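Local structure of trigger factor (Thermotoga maritima, 2NSC) at residues M1-L6 with L15-G20; T66-M71 with T90-K95. The protein probably acts as a ribosome-associated chaperone that keeps newly made proteins in an open conformation and as a peptidyl-prolyl cis-trans isomerase. All blocks are in the same frame, centred on the assembly; numbering follows the deposited sequence.

Interaction 1: M1-L6 with L15-G20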
loop_
_atom_site.group_PDB
_atom_site.type_symbol
_atom_site.label_atom_id
_atom_site.label_comp_id
_atom_site.label_asym_id
_atom_site.label_seq_id
_atom_site.Cartn_x
_atom_site.Cartn_y
_atom_site.Cartn_z
ATOM N N MET A 1 -12.271 2.642 1.787
ATOM C CA MET A 1 -11.288 3.535 2.473
ATOM C C MET A 1 -11.949 4.149 3.696
ATOM O O MET A 1 -13.077 4.612 3.616
ATOM C CB MET A 1 -10.827 4.636 1.522
ATOM C CG MET A 1 -9.964 5.718 2.145
ATOM S SD MET A 1 -9.804 7.158 1.063
ATOM C CE MET A 1 -8.363 6.717 0.141
ATOM N N GLU A 2 -11.243 4.153 4.821
ATOM C CA GLU A 2 -11.776 4.729 6.054
ATOM C C GLU A 2 -10.786 5.722 6.650
ATOM O O GLU A 2 -9.658 5.354 6.966
ATOM C CB GLU A 2 -12.123 3.611 7.058
ATOM C CG GLU A 2 -13.123 2.581 6.489
ATOM C CD GLU A 2 -13.752 1.664 7.538
ATOM O OE1 GLU A 2 -12.998 0.958 8.260
ATOM O OE2 GLU A 2 -15.009 1.629 7.619
ATOM N N VAL A 3 -11.192 6.975 6.801
ATOM C CA VAL A 3 -10.309 7.974 7.412
ATOM C C VAL A 3 -10.731 8.330 8.842
ATOM O O VAL A 3 -11.906 8.529 9.131
ATOM C CB VAL A 3 -10.195 9.252 6.549
ATOM C CG1 VAL A 3 -11.537 9.924 6.418
ATOM C CG2 VAL A 3 -9.191 10.223 7.156
ATOM N N LYS A 4 -9.764 8.405 9.740
ATOM C CA LYS A 4 -10.058 8.694 11.126
ATOM C C LYS A 4 -9.217 9.893 11.546
ATOM O O LYS A 4 -8.020 9.939 11.269
ATOM C CB LYS A 4 -9.776 7.447 11.991
ATOM C CG LYS A 4 -9.837 7.675 13.490
ATOM C CD LYS A 4 -9.340 6.470 14.274
ATOM C CE LYS A 4 -9.312 6.764 15.774
ATOM N NZ LYS A 4 -8.637 5.654 16.542
ATOM N N GLU A 5 -9.841 10.872 12.192
ATOM C CA GLU A 5 -9.088 12.022 12.705
ATOM C C GLU A 5 -8.405 11.629 14.016
ATOM O O GLU A 5 -9.071 11.351 15.000
ATOM C CB GLU A 5 -9.988 13.247 12.890
ATOM C CG GLU A 5 -9.245 14.483 13.359
ATOM C CD GLU A 5 -10.146 15.706 13.533
ATOM O OE1 GLU A 5 -10.730 16.175 12.550
ATOM O OE2 GLU A 5 -10.253 16.223 14.659
ATOM N N LEU A 6 -7.076 11.593 14.021
ATOM C CA LEU A 6 -6.335 11.244 15.239
ATOM C C LEU A 6 -6.243 12.415 16.210
ATOM O O LEU A 6 -6.287 12.224 17.425
ATOM C CB LEU A 6 -4.937 10.715 14.905
ATOM C CG LEU A 6 -4.830 9.420 14.101
ATOM C CD1 LEU A 6 -3.355 9.053 13.881
ATOM C CD2 LEU A 6 -5.575 8.274 14.802
ATOM N N LEU A 15 -4.679 12.839 10.223
ATOM C CA LEU A 15 -5.685 11.942 9.697
ATOM C C LEU A 15 -5.012 10.632 9.392
ATOM O O LEU A 15 -3.914 10.623 8.832
ATOM C CB LEU A 15 -6.286 12.504 8.408
ATOM C CG LEU A 15 -6.957 13.890 8.448
ATOM C CD1 LEU A 15 -7.322 14.300 7.027
ATOM C CD2 LEU A 15 -8.200 13.863 9.314
ATOM N N GLU A 16 -5.674 9.541 9.758
ATOM C CA GLU A 16 -5.195 8.208 9.479
ATOM C C GLU A 16 -6.105 7.528 8.466
ATOM O O GLU A 16 -7.291 7.273 8.753
ATOM C CB GLU A 16 -5.179 7.393 10.761
ATOM C CG GLU A 16 -4.720 5.968 10.553
ATOM C CD GLU A 16 -4.621 5.234 11.858
ATOM O OE1 GLU A 16 -5.692 4.888 12.411
ATOM O OE2 GLU A 16 -3.476 5.010 12.337
ATOM N N TYR A 17 -5.544 7.233 7.293
ATOM C CA TYR A 17 -6.266 6.569 6.205
ATOM C C TYR A 17 -5.992 5.079 6.280
ATOM O O TYR A 17 -4.846 4.670 6.295
ATOM C CB TYR A 17 -5.808 7.117 4.845
ATOM C CG TYR A 17 -6.327 8.498 4.536
ATOM C CD1 TYR A 17 -7.420 8.666 3.674
ATOM C CD2 TYR A 17 -5.766 9.638 5.127
ATOM C CE1 TYR A 17 -7.933 9.945 3.376
ATOM C CE2 TYR A 17 -6.269 10.935 4.854
ATOM C CZ TYR A 17 -7.353 11.074 3.972
ATOM O OH TYR A 17 -7.860 12.304 3.665
ATOM N N VAL A 18 -7.049 4.277 6.344
ATOM C CA VAL A 18 -6.954 2.814 6.321
ATOM C C VAL A 18 -7.591 2.327 5.017
ATOM O O VAL A 18 -8.753 2.634 4.726
ATOM C CB VAL A 18 -7.682 2.192 7.537
ATOM C CG1 VAL A 18 -7.678 0.655 7.471
ATOM C CG2 VAL A 18 -7.041 2.670 8.844
ATOM N N PHE A 19 -6.822 1.569 4.244
ATOM C CA PHE A 19 -7.227 1.169 2.910
ATOM C C PHE A 19 -7.725 -0.269 2.910
ATOM O O PHE A 19 -7.158 -1.130 3.584
ATOM C CB PHE A 19 -6.075 1.348 1.913
ATOM C CG PHE A 19 -5.562 2.758 1.837
ATOM C CD1 PHE A 19 -6.178 3.688 1.014
ATOM C CD2 PHE A 19 -4.487 3.173 2.628
ATOM C CE1 PHE A 19 -5.710 5.015 0.954
ATOM C CE2 PHE A 19 -4.015 4.479 2.564
ATOM C CZ PHE A 19 -4.638 5.414 1.731
ATOM N N GLY A 20 -8.784 -0.506 2.135
ATOM C CA GLY A 20 -9.407 -1.812 2.049
ATOM C C GLY A 20 -8.755 -2.704 1.009
ATOM O O GLY A 20 -7.914 -2.250 0.236
#
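Val3 and Tyr17 face each other as a non-hydrogen-bonded pair in the antiparallel beta hairpin formed by strands 2-9 and 12-18, in the N-terminal, ribosome-binding domain of trigger factor. The more closely packed face of this two-stranded ribbon carries Val3, Glu5, Leu15 and Tyr17. CG2 of Val3 is anti to the backbone N, which brings this methyl over the centre of the Tyr17 ring in a CH-pi contact, 3.8 Å from the centroid and 11° off the ring normal. The same methyl reaches Leu15 CB, while CD2 of Leu15 rests against CA and CB of Glu5. SD of Met1 arrives at the edge of the Tyr17 ring, in its plane, 3.8 Å from CD1, which makes a Met-aromatic contact. The hydroxyls of Tyr17 and Thr77 share a hydrogen bond, and Ile74 and Leu78 also touch the tyrosine side chain, so the face is turned toward helix 74-77 and the loop after it.

The other face, with Glu2, Lys4, Glu16 and Val18, is looser and lies at the protein surface. Lys4 extends away from the partner strand, and its NZ remains 5.1 Å from Glu16 OE1, too far for direct contact, although the opposite charges may still attract weakly. Leu6 crosses the base of Glu16, its CG 3.9 Å from CB of the glutamate, and provides an apolar contact on this side.

Between the two faces, paired backbone bonds join Glu2 to Val18 and Lys4 to Glu16, giving two hydrogen-bonded pairs. Among them, the bond from Glu16 N to Lys4 O is 2.8 Å long and nearly straight, 174° at the hydrogen, with the donor in the carbonyl plane.

Interaction 2: T66-M71 with T90-K95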
loop_
_atom_site.group_PDB
_atom_site.type_symbol
_atom_site.label_atom_id
_atom_site.label_comp_id
_atom_site.label_asym_id
_atom_site.label_seq_id
_atom_site.Cartn_x
_atom_site.Cartn_y
_atom_site.Cartn_z
ATOM N N THR A 66 3.428 -0.056 -3.804
ATOM C CA THR A 66 2.004 -0.172 -3.487
ATOM C C THR A 66 1.535 0.983 -2.607
ATOM O O THR A 66 0.505 1.596 -2.882
ATOM C CB THR A 66 1.639 -1.540 -2.871
ATOM O OG1 THR A 66 2.034 -2.581 -3.778
ATOM C CG2 THR A 66 0.135 -1.647 -2.656
ATOM N N LEU A 67 2.305 1.308 -1.575
ATOM C CA LEU A 67 1.939 2.396 -0.696
ATOM C C LEU A 67 2.007 3.740 -1.409
ATOM O O LEU A 67 1.172 4.604 -1.149
ATOM C CB LEU A 67 2.819 2.390 0.551
ATOM C CG LEU A 67 2.441 1.355 1.595
ATOM C CD1 LEU A 67 3.654 1.056 2.482
ATOM C CD2 LEU A 67 1.228 1.818 2.415
ATOM N N ASP A 68 2.982 3.924 -2.308
ATOM C CA ASP A 68 3.070 5.166 -3.119
ATOM C C ASP A 68 1.753 5.434 -3.835
ATOM O O ASP A 68 1.239 6.537 -3.807
ATOM C CB ASP A 68 4.161 5.077 -4.192
ATOM C CG ASP A 68 5.564 5.262 -3.634
ATOM O OD1 ASP A 68 5.710 5.822 -2.523
ATOM O OD2 ASP A 68 6.529 4.841 -4.310
ATOM N N PHE A 69 1.224 4.409 -4.501
ATOM C CA PHE A 69 -0.019 4.571 -5.228
ATOM C C PHE A 69 -1.249 4.704 -4.322
ATOM O O PHE A 69 -2.213 5.380 -4.685
ATOM C CB PHE A 69 -0.175 3.492 -6.304
ATOM C CG PHE A 69 0.704 3.732 -7.507
ATOM C CD1 PHE A 69 0.380 4.733 -8.426
ATOM C CD2 PHE A 69 1.883 2.995 -7.688
ATOM C CE1 PHE A 69 1.209 4.976 -9.530
ATOM C CE2 PHE A 69 2.709 3.227 -8.767
ATOM C CZ PHE A 69 2.388 4.218 -9.691
ATOM N N LEU A 70 -1.221 4.086 -3.145
ATOM C CA LEU A 70 -2.305 4.307 -2.200
ATOM C C LEU A 70 -2.322 5.773 -1.768
ATOM O O LEU A 70 -3.385 6.375 -1.678
ATOM C CB LEU A 70 -2.215 3.382 -0.988
ATOM C CG LEU A 70 -2.602 1.911 -1.168
ATOM C CD1 LEU A 70 -2.272 1.205 0.121
ATOM C CD2 LEU A 70 -4.097 1.728 -1.526
ATOM N N MET A 71 -1.138 6.330 -1.523
ATOM C CA MET A 71 -0.978 7.727 -1.141
ATOM C C MET A 71 -1.673 8.649 -2.130
ATOM O O MET A 71 -2.167 9.702 -1.746
ATOM C CB MET A 71 0.509 8.094 -1.029
ATOM C CG MET A 71 1.091 7.995 0.373
ATOM S SD MET A 71 2.923 8.122 0.434
ATOM C CE MET A 71 3.294 9.494 -0.678
ATOM N N THR A 90 3.354 11.189 7.611
ATOM C CA THR A 90 4.126 10.987 8.835
ATOM C C THR A 90 4.278 9.504 9.209
ATOM O O THR A 90 5.089 9.147 10.071
ATOM C CB THR A 90 3.524 11.785 10.011
ATOM O OG1 THR A 90 2.152 11.405 10.177
ATOM C CG2 THR A 90 3.626 13.337 9.729
ATOM N N GLU A 91 3.501 8.645 8.554
ATOM C CA GLU A 91 3.584 7.212 8.773
ATOM C C GLU A 91 2.985 6.435 7.596
ATOM O O GLU A 91 1.965 6.838 7.048
ATOM C CB GLU A 91 2.836 6.837 10.049
ATOM C CG GLU A 91 3.022 5.399 10.487
ATOM C CD GLU A 91 2.532 5.150 11.910
ATOM O OE1 GLU A 91 1.425 5.628 12.256
ATOM O OE2 GLU A 91 3.256 4.471 12.676
ATOM N N ARG A 92 3.618 5.312 7.254
ATOM C CA ARG A 92 3.124 4.359 6.241
ATOM C C ARG A 92 3.269 2.953 6.763
ATOM O O ARG A 92 4.235 2.644 7.466
ATOM C CB ARG A 92 3.937 4.465 4.952
ATOM C CG ARG A 92 3.470 5.584 4.026
ATOM C CD ARG A 92 4.585 6.103 3.078
ATOM N NE ARG A 92 5.366 5.061 2.405
ATOM C CZ ARG A 92 5.424 4.908 1.086
ATOM N NH1 ARG A 92 4.737 5.727 0.299
ATOM N NH2 ARG A 92 6.168 3.942 0.554
ATOM N N GLU A 93 2.334 2.084 6.395
ATOM C CA GLU A 93 2.370 0.703 6.841
ATOM C C GLU A 93 1.538 -0.179 5.908
ATOM O O GLU A 93 0.410 0.158 5.583
ATOM C CB GLU A 93 1.830 0.636 8.280
ATOM C CG GLU A 93 1.817 -0.748 8.927
ATOM C CD GLU A 93 1.025 -0.736 10.244
ATOM O OE1 GLU A 93 -0.220 -0.946 10.217
ATOM O OE2 GLU A 93 1.647 -0.480 11.308
ATOM N N LEU A 94 2.108 -1.291 5.462
ATOM C CA LEU A 94 1.342 -2.320 4.768
ATOM C C LEU A 94 1.638 -3.685 5.400
ATOM O O LEU A 94 2.797 -4.043 5.561
ATOM C CB LEU A 94 1.662 -2.335 3.275
ATOM C CG LEU A 94 0.717 -3.167 2.389
ATOM C CD1 LEU A 94 0.640 -2.589 1.011
ATOM C CD2 LEU A 94 1.134 -4.609 2.303
ATOM N N LYS A 95 0.590 -4.428 5.769
ATOM C CA LYS A 95 0.739 -5.797 6.313
ATOM C C LYS A 95 0.089 -6.789 5.354
ATOM O O LYS A 95 -1.120 -6.699 5.080
ATOM C CB LYS A 95 0.057 -5.942 7.680
ATOM C CG LYS A 95 0.450 -4.913 8.744
ATOM C CD LYS A 95 1.916 -5.013 9.060
ATOM C CE LYS A 95 2.330 -4.027 10.132
ATOM N NZ LYS A 95 3.813 -4.061 10.267
#
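The guanidinium of Arg92 lies with one face against the helix: Leu67 CB sits over its centre, 3.6 Å above the plane. At the edge, SD of Met71 lies in the guanidinium plane, 3.0 Å from NH1, a weak hydrogen bond at best and short enough to be doubtful, and OD1 of Asp68 approaches the same nitrogen. The Asp68 OD1 to Arg92 NH1 distance is 3.0 Å, and the pair forms a salt bridge. This bond is somewhat bent, 152° at the hydrogen; the carboxylate and guanidinium planes are 52° apart, and NH1 meets OD1 on its anti side, out of the carboxylate plane. A bend at chi3 (46°) turns NE of Arg92 off the line of the chain as it approaches the helix. NH2 makes a second salt bridge, with Glu64 OE1, so two acidic residues grip the guanidinium and would be expected to stabilise its positive charge. A methionine in place of Arg92 would probably leave Asp68 and Glu64 without their cationic mate and Leu67 CB without the flat group that covers it.

Farther along the loop, the contact becomes apolar. Leu67 divides its branches between two residues: CD1 lies 4.0 Å from Leu94 CB, while CD2 approaches the carbonyl oxygen of Glu93 at 3.7 Å. Leu94 CD1 lies 3.8 Å from Thr66 CG2, where the two side chains cross at about a right angle.

The extended loop 90-95 thus runs over one side of helix 62-71. Thr66 and Leu70 also touch Ala27 of helix 21-36, so helix 62-71 packs against that longer helix as well as the loop within this N-terminal domain.

Interactions 1 and 2 lie in series along the chain: the hairpin contact between residues 1-6 and 15-20 closes before helix 62-71 meets the loop 90-95. Their centres are about 12 Å apart, and they touch directly where Phe19 CZ packs 3.8 Å from Leu70 O, just beyond the hairpin strand. Helix 21-36 begins right after interaction 1 and packs against the helix of interaction 2, so the two sites share it as a neighbour. Helix 74-77, which follows the helix of interaction 2, in turn contacts the hairpin. Together the contacts join the N-terminal hairpin and the late loop 90-95 to the helices between them, within the N-terminal domain that binds the ribosome.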